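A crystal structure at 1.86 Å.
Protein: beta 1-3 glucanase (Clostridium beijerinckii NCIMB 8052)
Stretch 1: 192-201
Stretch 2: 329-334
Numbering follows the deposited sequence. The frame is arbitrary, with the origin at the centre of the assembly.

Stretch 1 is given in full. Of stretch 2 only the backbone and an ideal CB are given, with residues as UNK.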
ATOM      1  N   SER A 192       2.731 -20.798  -8.426  1.00 23.32           N
ATOM      2  CA  SER A 192       2.913 -20.938  -6.979  1.00 23.36           C
ATOM      3  C   SER A 192       1.620 -21.001  -6.157  1.00 26.73           C
ATOM      4  O   SER A 192       1.448 -21.909  -5.353  1.00 24.84           O
ATOM      5  CB  SER A 192       3.785 -19.785  -6.454  1.00 27.53           C
ATOM      6  OG  SER A 192       3.858 -19.803  -5.036  1.00 26.72           O
ATOM      7  N   VAL A 193       0.718 -20.046  -6.354  1.00 20.21           N
ATOM      8  CA  VAL A 193      -0.368 -19.849  -5.407  1.00 19.53           C
ATOM      9  C   VAL A 193      -1.435 -20.929  -5.511  1.00 22.86           C
ATOM     10  O   VAL A 193      -1.588 -21.560  -6.565  1.00 20.01           O
ATOM     11  CB  VAL A 193      -1.036 -18.458  -5.585  1.00 18.37           C
ATOM     12  CG1 VAL A 193      -0.029 -17.348  -5.295  1.00 19.91           C
ATOM     13  CG2 VAL A 193      -1.636 -18.314  -6.970  1.00 20.53           C
ATOM     14  N   PRO A 194      -2.162 -21.157  -4.405  1.00 19.20           N
ATOM     15  CA  PRO A 194      -3.314 -22.059  -4.407  1.00 22.67           C
ATOM     16  C   PRO A 194      -4.364 -21.624  -5.419  1.00 23.35           C
ATOM     17  O   PRO A 194      -4.371 -20.467  -5.855  1.00 19.85           O
ATOM     18  CB  PRO A 194      -3.847 -21.949  -2.973  1.00 24.23           C
ATOM     19  CG  PRO A 194      -2.668 -21.540  -2.160  1.00 21.82           C
ATOM     20  CD  PRO A 194      -1.877 -20.633  -3.053  1.00 19.96           C
ATOM     21  N   ALA A 195      -5.235 -22.553  -5.795  1.00 22.14           N
ATOM     22  CA  ALA A 195      -6.211 -22.313  -6.855  1.00 23.79           C
ATOM     23  C   ALA A 195      -7.008 -21.025  -6.682  1.00 20.24           C
ATOM     24  O   ALA A 195      -7.235 -20.316  -7.651  1.00 23.52           O
ATOM     25  CB  ALA A 195      -7.167 -23.499  -6.961  1.00 23.58           C
ATOM     26  N   GLU A 196      -7.441 -20.723  -5.458  1.00 21.83           N
ATOM     27  CA  GLU A 196      -8.267 -19.534  -5.220  1.00 20.55           C
ATOM     28  C   GLU A 196      -7.580 -18.231  -5.632  1.00 19.63           C
ATOM     29  O   GLU A 196      -8.243 -17.233  -5.925  1.00 19.72           O
ATOM     30  CB  GLU A 196      -8.666 -19.440  -3.741  1.00 21.35           C
ATOM     31  CG  GLU A 196      -9.534 -20.582  -3.255  1.00 25.12           C
ATOM     32  CD  GLU A 196      -8.730 -21.717  -2.631  1.00 24.74           C
ATOM     33  OE1 GLU A 196      -7.509 -21.806  -2.864  1.00 24.46           O
ATOM     34  OE2 GLU A 196      -9.331 -22.524  -1.891  1.00 30.77           O
ATOM     35  N   PHE A 197      -6.249 -18.231  -5.651  1.00 21.09           N
ATOM     36  CA  PHE A 197      -5.502 -17.000  -5.903  1.00 17.79           C
ATOM     37  C   PHE A 197      -5.004 -16.845  -7.327  1.00 20.38           C
ATOM     38  O   PHE A 197      -4.504 -15.782  -7.685  1.00 17.93           O
ATOM     39  CB  PHE A 197      -4.309 -16.915  -4.951  1.00 16.65           C
ATOM     40  CG  PHE A 197      -4.707 -16.686  -3.533  1.00 17.17           C
ATOM     41  CD1 PHE A 197      -4.808 -15.397  -3.032  1.00 18.84           C
ATOM     42  CD2 PHE A 197      -5.011 -17.757  -2.708  1.00 18.97           C
ATOM     43  CE1 PHE A 197      -5.195 -15.173  -1.729  1.00 19.70           C
ATOM     44  CE2 PHE A 197      -5.407 -17.544  -1.399  1.00 18.79           C
ATOM     45  CZ  PHE A 197      -5.493 -16.243  -0.908  1.00 19.19           C
ATOM     46  N   LYS A 198      -5.145 -17.893  -8.136  1.00 18.68           N
ATOM     47  CA  LYS A 198      -4.527 -17.914  -9.462  1.00 22.25           C
ATOM     48  C   LYS A 198      -5.135 -16.909 -10.443  1.00 24.53           C
ATOM     49  O   LYS A 198      -4.406 -16.285 -11.222  1.00 22.38           O
ATOM     50  CB  LYS A 198      -4.601 -19.326 -10.064  1.00 23.22           C
ATOM     51  CG  LYS A 198      -3.684 -20.340  -9.385  1.00 27.57           C
ATOM     52  CD  LYS A 198      -3.466 -21.561 -10.277  1.00 30.67           C
ATOM     53  CE  LYS A 198      -2.502 -22.566  -9.640  1.00 30.77           C
ATOM     54  NZ  LYS A 198      -3.201 -23.375  -8.627  1.00 37.11           N
ATOM     55  N   SER A 199      -6.455 -16.743 -10.422  1.00 22.06           N
ATOM     56  CA  SER A 199      -7.090 -15.895 -11.438  1.00 21.89           C
ATOM     57  C   SER A 199      -6.998 -14.413 -11.086  1.00 22.65           C
ATOM     58  O   SER A 199      -7.564 -13.571 -11.778  1.00 21.72           O
ATOM     59  CB  SER A 199      -8.556 -16.290 -11.654  1.00 24.76           C
ATOM     60  OG  SER A 199      -9.380 -15.930 -10.555  1.00 24.91           O
ATOM     61  N   LEU A 200      -6.275 -14.092 -10.017  1.00 18.74           N
ATOM     62  CA  LEU A 200      -5.968 -12.693  -9.722  1.00 19.65           C
ATOM     63  C   LEU A 200      -5.055 -12.124 -10.798  1.00 18.81           C
ATOM     64  O   LEU A 200      -4.962 -10.906 -10.965  1.00 17.70           O
ATOM     65  CB  LEU A 200      -5.311 -12.556  -8.341  1.00 16.20           C
ATOM     66  CG  LEU A 200      -6.252 -12.864  -7.175  1.00 17.67           C
ATOM     67  CD1 LEU A 200      -5.513 -12.752  -5.810  1.00 16.32           C
ATOM     68  CD2 LEU A 200      -7.500 -11.977  -7.211  1.00 15.64           C
ATOM     69  N   VAL A 201      -4.371 -13.018 -11.513  1.00 19.02           N
ATOM     70  CA  VAL A 201      -3.482 -12.639 -12.599  1.00 17.52           C
ATOM     71  C   VAL A 201      -4.259 -12.173 -13.823  1.00 19.54           C
ATOM     72  O   VAL A 201      -5.078 -12.923 -14.362  1.00 19.57           O
ATOM     73  CB  VAL A 201      -2.595 -13.816 -13.047  1.00 21.42           C
ATOM     74  CG1 VAL A 201      -1.693 -13.403 -14.206  1.00 21.39           C
ATOM     75  CG2 VAL A 201      -1.779 -14.325 -11.898  1.00 21.60           C
ATOM     76  N   UNK A 329      -6.864 -21.039   5.417  1.00 20.85           N
ATOM     77  CA  UNK A 329      -6.728 -19.870   4.545  1.00 18.58           C
ATOM     78  C   UNK A 329      -5.623 -18.930   5.010  1.00 18.56           C
ATOM     79  O   UNK A 329      -5.459 -18.695   6.202  1.00 18.09           O
ATOM     80  CB  UNK A 329      -8.054 -19.109   4.476  1.00 18.58           C
ATOM     81  N   UNK A 330      -4.886 -18.374   4.056  1.00 17.44           N
ATOM     82  CA  UNK A 330      -3.907 -17.344   4.368  1.00 19.30           C
ATOM     83  C   UNK A 330      -3.816 -16.418   3.171  1.00 15.30           C
ATOM     84  O   UNK A 330      -4.340 -16.735   2.102  1.00 16.29           O
ATOM     85  CB  UNK A 330      -2.543 -17.946   4.711  1.00 19.30           C
ATOM     86  N   UNK A 331      -3.149 -15.285   3.334  1.00 14.28           N
ATOM     87  CA  UNK A 331      -3.028 -14.354   2.209  1.00 17.12           C
ATOM     88  C   UNK A 331      -1.859 -14.768   1.314  1.00 16.59           C
ATOM     89  O   UNK A 331      -0.762 -14.225   1.408  1.00 16.77           O
ATOM     90  CB  UNK A 331      -2.837 -12.921   2.709  1.00 17.12           C
ATOM     91  N   UNK A 332      -2.099 -15.747   0.450  1.00 16.17           N
ATOM     92  CA  UNK A 332      -1.026 -16.284  -0.395  1.00 15.61           C
ATOM     93  C   UNK A 332      -0.543 -15.292  -1.452  1.00 16.67           C
ATOM     94  O   UNK A 332       0.591 -15.375  -1.924  1.00 17.12           O
ATOM     95  CB  UNK A 332      -1.503 -17.564  -1.083  1.00 15.61           C
ATOM     96  N   UNK A 333      -1.398 -14.347  -1.804  1.00 13.38           N
ATOM     97  CA  UNK A 333      -0.958 -13.191  -2.594  1.00 16.24           C
ATOM     98  C   UNK A 333       0.182 -12.454  -1.847  1.00 16.15           C
ATOM     99  O   UNK A 333       1.276 -12.268  -2.387  1.00 14.35           O
ATOM    100  CB  UNK A 333      -2.131 -12.245  -2.860  1.00 16.24           C
ATOM    101  N   UNK A 334      -0.066 -12.070  -0.600  1.00 13.25           N
ATOM    102  CA  UNK A 334       0.933 -11.343   0.185  1.00 15.67           C
ATOM    103  C   UNK A 334       2.216 -12.155   0.318  1.00 17.29           C
ATOM    104  O   UNK A 334       3.318 -11.635   0.134  1.00 16.06           O
ATOM    105  CB  UNK A 334       0.381 -11.002   1.570  1.00 15.67           C
TER

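Position 329 opens the segment with phi near -80° and psi near 141°, an extended conformation that most residues accept. Its CB points sideways and finds nothing of stretch 1 within 5.5 Å, so the contact sets no preference. The residue is Pro329, whose ring suits this phi; the peptide bond before it is cis, a form that proline adopts far more readily than other residues.

Position 330 is also extended, and its CB again meets nothing of stretch 1. What it offers is its backbone: O lies 3.3 Å from Phe197 CZ, whatever the side chain. Many residues would fit, and the deposited one is Ala330.

At position 331 the CB points away from stretch 1, and the next residues turn into a helix. The first turn of a helix leaves backbone N-H groups without partners, so Asn, Asp, Ser or Thr would suit as a cap. Asn331 takes the role: its OD1 accepts from the backbone N of position 334 at 2.9 Å with an angle of 162°. A chi1 of -163° (t) accompanies this arrangement.

Position 332 faces stretch 1 most directly. Its ideal CB points toward it, 3.7 Å from Pro194 CD and 3.9 Å from Phe197 CD2, with Val193 CG1 at 4.5 Å. These neighbours are apolar and offer carbon surfaces rather than charges, so an aliphatic or aromatic side chain would suit, and a flat ring could lie against the proline. In Tyr332 it does: Pro194 CG sits 3.8 Å from the centroid of the tyrosine ring, 18° off its normal, a CH-pi contact. The CB of Tyr332 makes a second one, 4.0 Å from the centroid of the Phe197 ring. The two aromatic rings then meet in an offset edge-to-face pair, the edge of Tyr332 toward the face of Phe197, with planes at 75° and Phe197 CE2 3.7 Å from Tyr332 CD2. One residue thus packs against both proline and phenylalanine.

Position 333 has helical angles and a sideways CB, 4.1 Å from Phe197 CD1 and 4.5 Å from Leu200 CD1. Leu, Ile, Met or Phe could all use this apolar surface. Phe333, with chi1 at 172° (t), keeps its CB 4.1 Å from Phe197 CD1 and brings its ring to Leu200, CD2 lying 4.3 Å from Leu200 CD1.

Position 334 is helical, its sideways CB out of contact with stretch 1. A small helix former is suitable, though not demanded; Ala334 contributes the N-H that position 331 caps.

Stretch 2, residues 329-334: PANYFA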
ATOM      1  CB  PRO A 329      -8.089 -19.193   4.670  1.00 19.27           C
ATOM      2  CG  PRO A 329      -8.497 -19.479   6.069  1.00 18.63           C
ATOM      3  CD  PRO A 329      -8.012 -20.897   6.332  1.00 22.33           C
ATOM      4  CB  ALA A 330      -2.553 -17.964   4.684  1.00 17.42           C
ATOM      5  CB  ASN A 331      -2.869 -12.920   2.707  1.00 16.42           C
ATOM      6  CG  ASN A 331      -3.138 -11.902   1.628  1.00 15.97           C
ATOM      7  OD1 ASN A 331      -2.802 -12.130   0.476  1.00 15.33           O
ATOM      8  ND2 ASN A 331      -3.761 -10.775   1.993  1.00 15.46           N
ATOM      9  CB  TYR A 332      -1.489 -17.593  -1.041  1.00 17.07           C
ATOM     10  CG  TYR A 332      -1.535 -18.705  -0.014  1.00 16.37           C
ATOM     11  CD1 TYR A 332      -0.352 -19.286   0.446  1.00 18.75           C
ATOM     12  CD2 TYR A 332      -2.736 -19.128   0.540  1.00 18.44           C
ATOM     13  CE1 TYR A 332      -0.366 -20.293   1.397  1.00 22.43           C
ATOM     14  CE2 TYR A 332      -2.765 -20.159   1.496  1.00 18.57           C
ATOM     15  CZ  TYR A 332      -1.569 -20.724   1.921  1.00 20.81           C
ATOM     16  OH  TYR A 332      -1.554 -21.739   2.859  1.00 24.58           O
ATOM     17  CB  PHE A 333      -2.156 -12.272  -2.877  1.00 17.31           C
ATOM     18  CG  PHE A 333      -1.802 -10.944  -3.521  1.00 16.16           C
ATOM     19  CD1 PHE A 333      -1.519  -9.828  -2.737  1.00 15.31           C
ATOM     20  CD2 PHE A 333      -1.780 -10.809  -4.908  1.00 15.55           C
ATOM     21  CE1 PHE A 333      -1.197  -8.599  -3.318  1.00 17.26           C
ATOM     22  CE2 PHE A 333      -1.465  -9.577  -5.505  1.00 14.75           C
ATOM     23  CZ  PHE A 333      -1.173  -8.471  -4.707  1.00 18.15           C
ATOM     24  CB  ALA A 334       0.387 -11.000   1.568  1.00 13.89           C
TER
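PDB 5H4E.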